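Local coordinates for protein Sf11-rnase (PDB 1IOO) that cleaves RNA as a secreted ribonuclease of the T2 family, linked to gametophytic self-incompatibility in the style of Nicotiana alata, at residues T120-H124 with R125-G129. Numbering follows the deposited sequence.
Sequences TLQTH and RIIPG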
ATOM      1  N   THR A 120      -6.750 -11.618   8.507  1.00 11.05           N
ATOM      2  CA  THR A 120      -7.986 -10.950   8.902  1.00 11.27           C
ATOM      3  C   THR A 120      -9.109 -11.274   7.923  1.00 10.88           C
ATOM      4  O   THR A 120     -10.237 -11.566   8.323  1.00 12.07           O
ATOM      5  CB  THR A 120      -7.786  -9.427   8.992  1.00 11.44           C
ATOM      6  OG1 THR A 120      -6.848  -9.144  10.037  1.00 12.06           O
ATOM      7  CG2 THR A 120      -9.110  -8.730   9.294  1.00 11.61           C
ATOM      8  N   LEU A 121      -8.800 -11.236   6.633  1.00  9.49           N
ATOM      9  CA  LEU A 121      -9.795 -11.569   5.637  1.00  9.28           C
ATOM     10  C   LEU A 121     -10.221 -13.028   5.782  1.00  8.03           C
ATOM     11  O   LEU A 121     -11.408 -13.346   5.741  1.00  8.78           O
ATOM     12  CB  LEU A 121      -9.235 -11.290   4.234  1.00  8.68           C
ATOM     13  CG  LEU A 121      -9.145  -9.791   3.912  1.00  7.91           C
ATOM     14  CD1 LEU A 121      -8.294  -9.555   2.674  1.00  9.49           C
ATOM     15  CD2 LEU A 121     -10.548  -9.226   3.726  1.00  9.53           C
ATOM     16  N   GLN A 122      -9.248 -13.904   6.006  1.00  9.89           N
ATOM     17  CA  GLN A 122      -9.524 -15.327   6.149  1.00  9.59           C
ATOM     18  C   GLN A 122     -10.479 -15.612   7.314  1.00 10.25           C
ATOM     19  O   GLN A 122     -11.396 -16.425   7.180  1.00 11.47           O
ATOM     20  CB  GLN A 122      -8.227 -16.116   6.337  1.00 11.06           C
ATOM     21  CG  GLN A 122      -8.473 -17.599   6.607  1.00 13.22           C
ATOM     22  CD  GLN A 122      -7.191 -18.384   6.803  1.00 16.26           C
ATOM     23  OE1 GLN A 122      -6.287 -17.955   7.519  1.00 19.00           O
ATOM     24  NE2 GLN A 122      -7.111 -19.549   6.171  1.00 21.79           N
ATOM     25  N   THR A 123     -10.270 -14.944   8.446  1.00 11.92           N
ATOM     26  CA  THR A 123     -11.130 -15.155   9.612  1.00 13.15           C
ATOM     27  C   THR A 123     -12.538 -14.608   9.370  1.00 13.79           C
ATOM     28  O   THR A 123     -13.462 -14.881  10.138  1.00 13.94           O
ATOM     29  CB  THR A 123     -10.523 -14.541  10.900  1.00 14.53           C
ATOM     30  OG1 THR A 123     -10.372 -13.123  10.757  1.00 18.99           O
ATOM     31  CG2 THR A 123      -9.172 -15.170  11.183  1.00 16.54           C
ATOM     32  N   HIS A 124     -12.686 -13.829   8.303  1.00 13.32           N
ATOM     33  CA  HIS A 124     -13.984 -13.302   7.899  1.00 12.98           C
ATOM     34  C   HIS A 124     -14.524 -14.106   6.712  1.00 13.83           C
ATOM     35  O   HIS A 124     -15.471 -13.701   6.037  1.00 13.61           O
ATOM     36  CB  HIS A 124     -13.864 -11.819   7.533  1.00 12.10           C
ATOM     37  CG  HIS A 124     -13.708 -10.914   8.717  1.00 12.44           C
ATOM     38  ND1 HIS A 124     -14.762 -10.214   9.267  1.00 13.87           N
ATOM     39  CD2 HIS A 124     -12.618 -10.587   9.449  1.00 11.55           C
ATOM     40  CE1 HIS A 124     -14.325  -9.492  10.284  1.00 11.20           C
ATOM     41  NE2 HIS A 124     -13.028  -9.701  10.416  1.00 15.29           N
ATOM     42  N   ARG A 125     -13.889 -15.250   6.473  1.00 15.18           N
ATOM     43  CA  ARG A 125     -14.267 -16.171   5.409  1.00 14.42           C
ATOM     44  C   ARG A 125     -14.073 -15.563   4.029  1.00 14.34           C
ATOM     45  O   ARG A 125     -14.826 -15.843   3.096  1.00 15.52           O
ATOM     46  CB  ARG A 125     -15.698 -16.661   5.629  1.00 18.23           C
ATOM     47  CG  ARG A 125     -15.806 -17.443   6.936  1.00 19.80           C
ATOM     48  CD  ARG A 125     -17.172 -18.054   7.168  1.00 25.37           C
ATOM     49  NE  ARG A 125     -17.206 -18.761   8.445  1.00 30.06           N
ATOM     50  CZ  ARG A 125     -18.259 -19.427   8.908  1.00 32.08           C
ATOM     51  NH1 ARG A 125     -19.376 -19.482   8.196  1.00 35.13           N
ATOM     52  NH2 ARG A 125     -18.193 -20.033  10.088  1.00 32.92           N
ATOM     53  N   ILE A 126     -13.051 -14.722   3.913  1.00 11.87           N
ATOM     54  CA  ILE A 126     -12.691 -14.107   2.639  1.00 10.95           C
ATOM     55  C   ILE A 126     -11.288 -14.549   2.249  1.00 10.97           C
ATOM     56  O   ILE A 126     -10.308 -14.138   2.868  1.00 11.19           O
ATOM     57  CB  ILE A 126     -12.751 -12.557   2.731  1.00  9.28           C
ATOM     58  CG1 ILE A 126     -14.194 -12.108   2.993  1.00 11.42           C
ATOM     59  CG2 ILE A 126     -12.247 -11.923   1.436  1.00  8.71           C
ATOM     60  CD1 ILE A 126     -14.327 -10.621   3.307  1.00  9.47           C
ATOM     61  N   ILE A 127     -11.194 -15.417   1.245  1.00 10.40           N
ATOM     62  CA  ILE A 127      -9.902 -15.951   0.831  1.00 12.52           C
ATOM     63  C   ILE A 127      -9.698 -15.841  -0.677  1.00 11.95           C
ATOM     64  O   ILE A 127     -10.655 -15.722  -1.438  1.00 10.79           O
ATOM     65  CB  ILE A 127      -9.760 -17.430   1.258  1.00 14.11           C
ATOM     66  CG1 ILE A 127     -10.911 -18.256   0.681  1.00 14.68           C
ATOM     67  CG2 ILE A 127      -9.736 -17.526   2.780  1.00 15.04           C
ATOM     68  CD1 ILE A 127     -10.803 -19.753   0.971  1.00 17.68           C
ATOM     69  N   PRO A 128      -8.433 -15.875  -1.122  1.00 11.98           N
ATOM     70  CA  PRO A 128      -8.138 -15.775  -2.555  1.00 12.72           C
ATOM     71  C   PRO A 128      -8.775 -16.913  -3.336  1.00 13.40           C
ATOM     72  O   PRO A 128      -8.926 -18.021  -2.819  1.00 14.85           O
ATOM     73  CB  PRO A 128      -6.615 -15.827  -2.595  1.00 12.76           C
ATOM     74  CG  PRO A 128      -6.223 -15.198  -1.283  1.00 12.70           C
ATOM     75  CD  PRO A 128      -7.191 -15.845  -0.327  1.00 12.42           C
ATOM     76  N   GLY A 129      -9.161 -16.630  -4.575  1.00 14.34           N
ATOM     77  CA  GLY A 129      -9.766 -17.659  -5.405  1.00 14.99           C
ATOM     78  C   GLY A 129     -11.264 -17.514  -5.588  1.00 16.36           C
ATOM     79  O   GLY A 129     -11.868 -18.269  -6.350  1.00 17.48           O
TER
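Leu121 meets Ile126 in a local contact at the C-terminal end of helix 117-123, where the chain turns back on the last helical turn and runs on to strand 130-132. Two backbone bonds close the turn. Ile126 N donates to Leu121 O at 2.8 Å, with an angle of 152° at the hydrogen. Arg125 N donates to Gln122 O, also at 2.8 Å. Both donors sit above the carbonyl planes rather than in them. Leu121 O also accepts from His124 N, at 2.9 Å, on the opposite face of its plane from Ile126 N, so two bonds grip this one oxygen. The pattern is a Schellman motif, with Arg125 as the C-prime residue. Its positive phi of 65° reverses the chain and lets the Ile126 amide reach back to Leu121 O. The apolar pair that goes with the motif is Leu121 and Ile126. Their side chains cross at a slant, and Leu121 CD2 lies 3.9 Å from Ile126 CG2. Ile126 CD1 comes almost as near to the same methyl, at 4.0 Å. CG1 of Ile126 is anti to the carbonyl carbon (chi1 -64°), which puts CG2 anti to the backbone N and against the leucine branch. Both residues are buried, and both also touch Phe194 of strand 192-194. Cutting Ile126 back to an alanine takes away both CG2 and CD1, which would probably open a gap beside Leu121 CD2 and weaken the shared packing on Phe194. A second, looser touch lies at the exposed side. Ile127 CG2 rests against Gln122, 4.0 Å from its CG, while the Gln122 chain runs on extended and its OE1 takes a hydrogen bond from Arg119 NH1. Beyond the turn, Ile127 O accepts a hydrogen bond from Tyr132 OH, and the Gly129 backbone pairs with Phe194.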